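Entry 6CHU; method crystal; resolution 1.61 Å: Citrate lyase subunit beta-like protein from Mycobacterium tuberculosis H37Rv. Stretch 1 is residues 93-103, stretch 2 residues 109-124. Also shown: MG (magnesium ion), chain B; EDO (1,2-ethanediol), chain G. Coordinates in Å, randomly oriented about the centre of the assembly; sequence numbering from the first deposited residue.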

ATOM      1  N   TYR A  93       8.235 -18.398 -30.012  1.00 26.22           N
ATOM      2  CA  TYR A  93       8.163 -17.684 -28.747  1.00 24.98           C
ATOM      3  C   TYR A  93       7.345 -18.479 -27.741  1.00 31.03           C
ATOM      4  O   TYR A  93       6.389 -19.174 -28.098  1.00 35.59           O
ATOM      5  CB  TYR A  93       7.570 -16.292 -28.950  1.00 22.85           C
ATOM      6  CG  TYR A  93       8.359 -15.492 -29.964  1.00 24.61           C
ATOM      7  CD1 TYR A  93       9.713 -15.244 -29.769  1.00 27.65           C
ATOM      8  CD2 TYR A  93       7.766 -15.015 -31.124  1.00 26.32           C
ATOM      9  CE1 TYR A  93      10.452 -14.528 -30.699  1.00 27.91           C
ATOM     10  CE2 TYR A  93       8.497 -14.293 -32.061  1.00 27.55           C
ATOM     11  CZ  TYR A  93       9.840 -14.058 -31.845  1.00 30.06           C
ATOM     12  OH  TYR A  93      10.576 -13.341 -32.769  1.00 29.58           O
ATOM     13  N   THR A  94       7.764 -18.410 -26.483  1.00 23.21           N
ATOM     14  CA  THR A  94       7.131 -19.133 -25.388  1.00 24.17           C
ATOM     15  C   THR A  94       6.536 -18.226 -24.329  1.00 23.87           C
ATOM     16  O   THR A  94       5.735 -18.704 -23.511  1.00 23.43           O
ATOM     17  CB  THR A  94       8.149 -20.041 -24.681  1.00 26.06           C
ATOM     18  OG1 THR A  94       9.157 -19.213 -24.084  1.00 30.50           O
ATOM     19  CG2 THR A  94       8.798 -21.000 -25.653  1.00 31.23           C
ATOM     20  N   THR A  95       6.908 -16.950 -24.303  1.00 24.88           N
ATOM     21  CA  THR A  95       6.590 -16.062 -23.194  1.00 22.29           C
ATOM     22  C   THR A  95       5.858 -14.841 -23.724  1.00 22.50           C
ATOM     23  O   THR A  95       6.329 -14.191 -24.670  1.00 23.64           O
ATOM     24  CB  THR A  95       7.871 -15.660 -22.447  1.00 23.84           C
ATOM     25  OG1 THR A  95       8.533 -16.843 -21.986  1.00 28.69           O
ATOM     26  CG2 THR A  95       7.559 -14.753 -21.247  1.00 21.81           C
ATOM     27  N   VAL A  96       4.694 -14.556 -23.144  1.00 22.42           N
ATOM     28  CA  VAL A  96       3.894 -13.405 -23.542  1.00 19.87           C
ATOM     29  C   VAL A  96       3.774 -12.436 -22.373  1.00 19.61           C
ATOM     30  O   VAL A  96       3.842 -12.818 -21.198  1.00 23.72           O
ATOM     31  CB  VAL A  96       2.492 -13.810 -24.050  1.00 21.61           C
ATOM     32  CG1 VAL A  96       2.605 -14.651 -25.324  1.00 22.58           C
ATOM     33  CG2 VAL A  96       1.713 -14.557 -22.959  1.00 20.86           C
ATOM     34  N   MET A  97       3.574 -11.171 -22.713  1.00 18.49           N
ATOM     35  CA  MET A  97       3.275 -10.123 -21.749  1.00 16.69           C
ATOM     36  C   MET A  97       1.807  -9.758 -21.911  1.00 19.40           C
ATOM     37  O   MET A  97       1.367  -9.435 -23.020  1.00 20.05           O
ATOM     38  CB  MET A  97       4.170  -8.897 -21.960  1.00 19.44           C
ATOM     39  CG  MET A  97       3.850  -7.750 -21.004  1.00 23.12           C
ATOM     40  SD  MET A  97       4.958  -6.335 -21.236  1.00 22.18           S
ATOM     41  CE  MET A  97       6.484  -6.965 -20.556  1.00 23.37           C
ATOM     42  N   LEU A  98       1.054  -9.835 -20.810  1.00 22.70           N
ATOM     43  CA  LEU A  98      -0.382  -9.600 -20.822  1.00 16.71           C
ATOM     44  C   LEU A  98      -0.681  -8.204 -20.292  1.00 17.14           C
ATOM     45  O   LEU A  98      -0.521  -7.967 -19.084  1.00 20.16           O
ATOM     46  CB  LEU A  98      -1.096 -10.646 -19.970  1.00 18.93           C
ATOM     47  CG  LEU A  98      -2.604 -10.415 -19.793  1.00 21.26           C
ATOM     48  CD1 LEU A  98      -3.347 -10.625 -21.085  1.00 19.63           C
ATOM     49  CD2 LEU A  98      -3.161 -11.315 -18.672  1.00 18.70           C
ATOM     50  N   PRO A  99      -1.118  -7.265 -21.123  1.00 17.17           N
ATOM     51  CA  PRO A  99      -1.436  -5.923 -20.622  1.00 19.18           C
ATOM     52  C   PRO A  99      -2.799  -5.922 -19.953  1.00 20.54           C
ATOM     53  O   PRO A  99      -3.638  -6.801 -20.179  1.00 18.11           O
ATOM     54  CB  PRO A  99      -1.442  -5.070 -21.897  1.00 20.07           C
ATOM     55  CG  PRO A  99      -2.000  -6.021 -22.929  1.00 22.60           C
ATOM     56  CD  PRO A  99      -1.435  -7.395 -22.558  1.00 19.08           C
ATOM     57  N   LYS A 100      -3.019  -4.889 -19.138  1.00 19.93           N
ATOM     58  CA  LYS A 100      -4.249  -4.757 -18.361  1.00 22.79           C
ATOM     59  C   LYS A 100      -4.580  -6.066 -17.648  1.00 21.93           C
ATOM     60  O   LYS A 100      -5.741  -6.478 -17.566  1.00 18.92           O
ATOM     61  CB  LYS A 100      -5.429  -4.303 -19.237  1.00 18.59           C
ATOM     62  CG  LYS A 100      -5.397  -2.803 -19.651  1.00 23.31           C
ATOM     63  CD  LYS A 100      -4.447  -2.546 -20.836  1.00 24.56           C
ATOM     64  CE  LYS A 100      -4.380  -1.050 -21.182  1.00 24.20           C
ATOM     65  NZ  LYS A 100      -3.636  -0.810 -22.464  1.00 22.56           N
ATOM     66  N   ALA A 101      -3.552  -6.735 -17.129  1.00 19.58           N
ATOM     67  CA  ALA A 101      -3.786  -8.003 -16.441  1.00 17.87           C
ATOM     68  C   ALA A 101      -4.623  -7.762 -15.187  1.00 19.06           C
ATOM     69  O   ALA A 101      -4.255  -6.949 -14.332  1.00 17.72           O
ATOM     70  CB  ALA A 101      -2.456  -8.669 -16.079  1.00 19.89           C
ATOM     71  N   GLU A 102      -5.755  -8.467 -15.067  1.00 20.04           N
ATOM     72  CA  GLU A 102      -6.695  -8.166 -13.995  1.00 20.01           C
ATOM     73  C   GLU A 102      -7.173  -9.355 -13.184  1.00 21.81           C
ATOM     74  O   GLU A 102      -7.903  -9.145 -12.209  1.00 20.40           O
ATOM     75  CB  GLU A 102      -7.915  -7.412 -14.552  1.00 20.31           C
ATOM     76  CG  GLU A 102      -7.553  -5.988 -14.956  1.00 22.89           C
ATOM     77  CD  GLU A 102      -8.725  -5.196 -15.485  1.00 26.70           C
ATOM     78  OE1 GLU A 102      -8.783  -3.978 -15.203  1.00 22.99           O
ATOM     79  OE2 GLU A 102      -9.586  -5.785 -16.181  1.00 28.22           O
ATOM     80  N   SER A 103      -6.783 -10.583 -13.528  1.00 19.71           N
ATOM     81  CA  SER A 103      -7.203 -11.727 -12.731  1.00 21.13           C
ATOM     82  C   SER A 103      -6.268 -12.899 -12.983  1.00 21.27           C
ATOM     83  O   SER A 103      -5.620 -12.985 -14.029  1.00 21.67           O
ATOM     84  CB  SER A 103      -8.639 -12.137 -13.058  1.00 23.70           C
ATOM     85  OG  SER A 103      -8.697 -12.722 -14.349  1.00 22.85           O
ATOM     86  N   GLU A 109      -5.722 -18.490 -18.741  1.00 21.35           N
ATOM     87  CA  GLU A 109      -6.196 -18.813 -20.084  1.00 28.78           C
ATOM     88  C   GLU A 109      -5.105 -18.706 -21.143  1.00 30.22           C
ATOM     89  O   GLU A 109      -5.355 -19.062 -22.300  1.00 30.63           O
ATOM     90  CB  GLU A 109      -7.403 -17.945 -20.460  1.00 34.85           C
ATOM     91  CG  GLU A 109      -7.150 -16.462 -20.560  1.00 37.52           C
ATOM     92  CD  GLU A 109      -8.417 -15.686 -20.891  1.00 39.78           C
ATOM     93  OE1 GLU A 109      -8.368 -14.436 -20.955  1.00 31.29           O
ATOM     94  OE2 GLU A 109      -9.469 -16.333 -21.074  1.00 38.31           O
ATOM     95  N   LEU A 110      -3.908 -18.259 -20.770  1.00 21.87           N
ATOM     96  CA  LEU A 110      -2.757 -18.231 -21.656  1.00 20.97           C
ATOM     97  C   LEU A 110      -1.850 -19.451 -21.506  1.00 21.64           C
ATOM     98  O   LEU A 110      -0.906 -19.588 -22.290  1.00 24.39           O
ATOM     99  CB  LEU A 110      -1.941 -16.953 -21.418  1.00 20.03           C
ATOM    100  CG  LEU A 110      -2.729 -15.651 -21.620  1.00 22.05           C
ATOM    101  CD1 LEU A 110      -1.916 -14.399 -21.223  1.00 20.72           C
ATOM    102  CD2 LEU A 110      -3.225 -15.558 -23.075  1.00 22.47           C
ATOM    103  N   ALA A 111      -2.088 -20.312 -20.517  1.00 21.63           N
ATOM    104  CA  ALA A 111      -1.374 -21.577 -20.446  1.00 24.24           C
ATOM    105  C   ALA A 111      -1.502 -22.299 -21.784  1.00 29.19           C
ATOM    106  O   ALA A 111      -2.561 -22.228 -22.425  1.00 27.32           O
ATOM    107  CB  ALA A 111      -1.931 -22.455 -19.321  1.00 25.73           C
ATOM    108  N   PRO A 112      -0.461 -23.019 -22.237  1.00 26.88           N
ATOM    109  CA  PRO A 112       0.789 -23.362 -21.542  1.00 23.36           C
ATOM    110  C   PRO A 112       1.918 -22.341 -21.723  1.00 23.35           C
ATOM    111  O   PRO A 112       3.073 -22.687 -21.489  1.00 24.24           O
ATOM    112  CB  PRO A 112       1.177 -24.693 -22.196  1.00 23.77           C
ATOM    113  CG  PRO A 112       0.703 -24.535 -23.616  1.00 26.80           C
ATOM    114  CD  PRO A 112      -0.534 -23.647 -23.569  1.00 26.86           C
ATOM    115  N   ARG A 113       1.597 -21.114 -22.125  1.00 22.83           N
ATOM    116  CA  ARG A 113       2.622 -20.086 -22.278  1.00 22.82           C
ATOM    117  C   ARG A 113       3.080 -19.568 -20.916  1.00 21.21           C
ATOM    118  O   ARG A 113       2.349 -19.632 -19.924  1.00 23.96           O
ATOM    119  CB  ARG A 113       2.089 -18.925 -23.125  1.00 24.24           C
ATOM    120  CG  ARG A 113       1.633 -19.353 -24.515  1.00 28.13           C
ATOM    121  CD  ARG A 113       0.728 -18.298 -25.173  1.00 27.12           C
ATOM    122  NE  ARG A 113       0.039 -18.851 -26.339  1.00 29.51           N
ATOM    123  CZ  ARG A 113      -1.164 -19.421 -26.288  1.00 31.02           C
ATOM    124  NH1 ARG A 113      -1.820 -19.503 -25.135  1.00 25.14           N
ATOM    125  NH2 ARG A 113      -1.721 -19.898 -27.391  1.00 28.82           N
ATOM    126  N   ASP A 114       4.323 -19.079 -20.866  1.00 21.59           N
ATOM    127  CA  ASP A 114       4.789 -18.293 -19.728  1.00 21.59           C
ATOM    128  C   ASP A 114       4.274 -16.868 -19.872  1.00 19.37           C
ATOM    129  O   ASP A 114       4.215 -16.330 -20.982  1.00 21.33           O
ATOM    130  CB  ASP A 114       6.320 -18.292 -19.646  1.00 24.40           C
ATOM    131  CG  ASP A 114       6.897 -19.618 -19.131  1.00 28.31           C
ATOM    132  OD1 ASP A 114       6.128 -20.514 -18.702  1.00 24.61           O
ATOM    133  OD2 ASP A 114       8.136 -19.758 -19.156  1.00 29.59           O
ATOM    134  N   VAL A 115       3.896 -16.248 -18.750  1.00 19.10           N
ATOM    135  CA  VAL A 115       3.200 -14.963 -18.780  1.00 20.45           C
ATOM    136  C   VAL A 115       3.908 -13.948 -17.897  1.00 24.45           C
ATOM    137  O   VAL A 115       4.173 -14.218 -16.720  1.00 19.99           O
ATOM    138  CB  VAL A 115       1.730 -15.108 -18.343  1.00 19.76           C
ATOM    139  CG1 VAL A 115       1.017 -13.745 -18.384  1.00 20.95           C
ATOM    140  CG2 VAL A 115       1.015 -16.121 -19.239  1.00 19.56           C
ATOM    141  N   ILE A 116       4.189 -12.775 -18.458  1.00 19.58           N
ATOM    142  CA  ILE A 116       4.534 -11.592 -17.678  1.00 20.74           C
ATOM    143  C   ILE A 116       3.275 -10.746 -17.601  1.00 17.74           C
ATOM    144  O   ILE A 116       2.801 -10.229 -18.617  1.00 19.98           O
ATOM    145  CB  ILE A 116       5.703 -10.824 -18.309  1.00 22.99           C
ATOM    146  CG1 ILE A 116       6.917 -11.753 -18.384  1.00 24.81           C
ATOM    147  CG2 ILE A 116       6.027  -9.555 -17.492  1.00 21.56           C
ATOM    148  CD1 ILE A 116       8.100 -11.201 -19.134  1.00 27.00           C
ATOM    149  N   ALA A 117       2.710 -10.618 -16.404  1.00 16.90           N
ATOM    150  CA  ALA A 117       1.476  -9.870 -16.210  1.00 15.72           C
ATOM    151  C   ALA A 117       1.817  -8.399 -16.007  1.00 20.40           C
ATOM    152  O   ALA A 117       2.591  -8.051 -15.104  1.00 18.64           O
ATOM    153  CB  ALA A 117       0.699 -10.416 -15.013  1.00 18.16           C
ATOM    154  N   LEU A 118       1.258  -7.548 -16.858  1.00 19.66           N
ATOM    155  CA  LEU A 118       1.465  -6.104 -16.784  1.00 16.92           C
ATOM    156  C   LEU A 118       0.223  -5.524 -16.115  1.00 17.38           C
ATOM    157  O   LEU A 118      -0.849  -5.431 -16.724  1.00 18.77           O
ATOM    158  CB  LEU A 118       1.716  -5.522 -18.173  1.00 16.80           C
ATOM    159  CG  LEU A 118       1.616  -4.004 -18.346  1.00 17.65           C
ATOM    160  CD1 LEU A 118       2.547  -3.275 -17.380  1.00 17.11           C
ATOM    161  CD2 LEU A 118       1.956  -3.629 -19.805  1.00 19.70           C
ATOM    162  N   VAL A 119       0.368  -5.167 -14.844  1.00 19.59           N
ATOM    163  CA  VAL A 119      -0.709  -4.577 -14.058  1.00 18.83           C
ATOM    164  C   VAL A 119      -0.701  -3.066 -14.277  1.00 19.56           C
ATOM    165  O   VAL A 119       0.298  -2.390 -14.004  1.00 19.69           O
ATOM    166  CB  VAL A 119      -0.554  -4.924 -12.569  1.00 17.91           C
ATOM    167  CG1 VAL A 119      -1.543  -4.119 -11.712  1.00 20.34           C
ATOM    168  CG2 VAL A 119      -0.767  -6.432 -12.352  1.00 18.25           C
ATOM    169  N   GLU A 120      -1.819  -2.538 -14.782  1.00 17.15           N
ATOM    170  CA  GLU A 120      -1.932  -1.122 -15.114  1.00 17.88           C
ATOM    171  C   GLU A 120      -3.376  -0.653 -14.980  1.00 21.05           C
ATOM    172  O   GLU A 120      -3.798   0.277 -15.675  1.00 19.60           O
ATOM    173  CB  GLU A 120      -1.380  -0.850 -16.537  1.00 22.70           C
ATOM    174  CG  GLU A 120      -1.897  -1.816 -17.604  1.00 21.04           C
ATOM    175  CD  GLU A 120      -1.164  -1.706 -18.927  1.00 24.90           C
ATOM    176  OE1 GLU A 120      -0.448  -0.692 -19.139  1.00 22.06           O
ATOM    177  OE2 GLU A 120      -1.310  -2.648 -19.752  1.00 20.64           O
ATOM    178  N   THR A 121      -4.150  -1.302 -14.104  1.00 21.16           N
ATOM    179  CA  THR A 121      -5.503  -0.890 -13.762  1.00 20.71           C
ATOM    180  C   THR A 121      -5.707  -1.147 -12.279  1.00 17.63           C
ATOM    181  O   THR A 121      -4.964  -1.913 -11.657  1.00 18.70           O
ATOM    182  CB  THR A 121      -6.582  -1.658 -14.543  1.00 18.37           C
ATOM    183  OG1 THR A 121      -6.585  -3.032 -14.119  1.00 19.95           O
ATOM    184  CG2 THR A 121      -6.337  -1.592 -16.050  1.00 20.65           C
ATOM    185  N   ALA A 122      -6.730  -0.491 -11.719  1.00 16.90           N
ATOM    186  CA  ALA A 122      -7.043  -0.669 -10.304  1.00 18.53           C
ATOM    187  C   ALA A 122      -7.383  -2.118  -9.983  1.00 20.35           C
ATOM    188  O   ALA A 122      -6.954  -2.643  -8.951  1.00 19.36           O
ATOM    189  CB  ALA A 122      -8.193   0.248  -9.900  1.00 19.72           C
ATOM    190  N   ARG A 123      -8.173  -2.777 -10.837  1.00 19.57           N
ATOM    191  CA  ARG A 123      -8.518  -4.171 -10.571  1.00 19.07           C
ATOM    192  C   ARG A 123      -7.268  -5.039 -10.539  1.00 21.43           C
ATOM    193  O   ARG A 123      -7.157  -5.956  -9.713  1.00 22.55           O
ATOM    194  CB  ARG A 123      -9.501  -4.697 -11.623  1.00 22.65           C
ATOM    195  CG  ARG A 123      -9.861  -6.171 -11.427  1.00 24.29           C
ATOM    196  CD  ARG A 123     -10.662  -6.344 -10.152  1.00 34.91           C
ATOM    197  NE  ARG A 123     -12.002  -5.792 -10.310  1.00 41.32           N
ATOM    198  CZ  ARG A 123     -13.075  -6.507 -10.632  1.00 41.19           C
ATOM    199  NH1 ARG A 123     -12.975  -7.819 -10.816  1.00 41.23           N
ATOM    200  NH2 ARG A 123     -14.250  -5.907 -10.762  1.00 38.55           N
ATOM    201  N   GLY A 124      -6.313  -4.765 -11.433  1.00 19.86           N
ATOM    202  CA  GLY A 124      -5.077  -5.531 -11.431  1.00 18.10           C
ATOM    203  C   GLY A 124      -4.274  -5.316 -10.161  1.00 19.43           C
ATOM    204  O   GLY A 124      -3.657  -6.245  -9.639  1.00 19.08           O
TER
HETATM  205 MG    MG B 301      -0.042   0.334 -20.941  1.00 20.88          MG
HETATM  206  C1  EDO G 306       3.472 -20.900 -29.817  1.00 59.38           C
HETATM  207  O1  EDO G 306       4.879 -20.655 -29.945  1.00 61.26           O
HETATM  208  C2  EDO G 306       2.849 -19.788 -28.985  1.00 53.99           C
HETATM  209  O2  EDO G 306       1.524 -20.168 -28.606  1.00 39.45           O
HETATM  210  O   HOH W   1       9.675 -17.793 -19.727  1.00 31.48           O
HETATM  211  O   HOH W   2      -0.672  -1.361 -21.985  1.00 22.66           O
HETATM  212  O   HOH W   3      -4.197  -4.250 -14.997  1.00 18.68           O
HETATM  213  O   HOH W   4     -10.391  -9.521 -11.248  1.00 24.97           O
HETATM  214  O   HOH W   5       0.631   2.010 -19.717  1.00 22.31           O
HETATM  215  O   HOH W   6       0.197   1.378 -22.770  1.00 22.15           O

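The backbone sets the frame of this contact. Strands 95-98 and 114-119 run parallel, their axes 19° apart and 4.6 Å at closest approach, and the hydrogen bonds alternate as a parallel pairing requires. Asp 114 N donates to Thr 94 O (3.0 Å), Val 96 N to Asp 114 O (2.8 Å), Ile 116 N to Val 96 O (2.8 Å), Leu 98 N to Ile 116 O (2.8 Å) and Leu 118 N to Leu 98 O (2.9 Å). On the first strand, then, only the even residues spend their N and O on this partner. The odd ones offer CA instead: Thr 95 CA lies 3.3 Å from Asp 114 O, and Met 97 CA 3.2 Å from Ile 116 O. Past the strand the ladder slips by one residue. Lys 100, with phi/psi of 48/40, turns the chain so that Ala 101 N, not Lys 100 N, bonds to Leu 118 O (3.0 Å).

Apolar packing follows the two faces of the sheet. Val 96, Leu 98, Val 115 and Ala 117 share one face, where Leu 110, ahead of the second strand, adds a lid: its CD1 is 4.0 Å from both Val 96 CG2 and Leu 98 CD1. Leu 98 CB also meets Val 115 CG1 at 4.1 Å, a diagonal contact, and Ala 101 CB sits 3.8 Å from Ala 117 CB, an ordinary van der Waals contact. On the other face, Met 97 CE reaches Ile 116 CG2 at 4.0 Å. At the start of that face the pairing turns polar, and water 1 joins Thr 95 OG1 (2.7 Å) to Asp 114 OD2 (2.6 Å).

A second, larger polar group lies past the strand ends. Glu 120 divides its carboxylate: OE1 binds the magnesium ion at 2.1 Å, while OE2 accepts from Lys 100 N (2.9 Å) and lies 2.7 Å from metal-bound water 2. Lys 100 NZ lies 4.0 Å from Glu 120 OE2, beyond a salt bridge; the direct hydrogen bond between the two residues comes from the backbone amide, Lys 100 N. Thr 121 OG1 donates to Glu 102 OE1 at a short 2.6 Å and accepts from Gly 124 N (3.2 Å), capping the helix while tying it to the first stretch. Water 3 links Ala 101 O (2.8 Å), Glu 120 N (2.9 Å) and Thr 121 OG1 (2.8 Å).

Gly 124 meets a steric demand: its CA is 3.3 Å from Ala 101 O, and an ideal CB would clash with that oxygen at 2.5 Å.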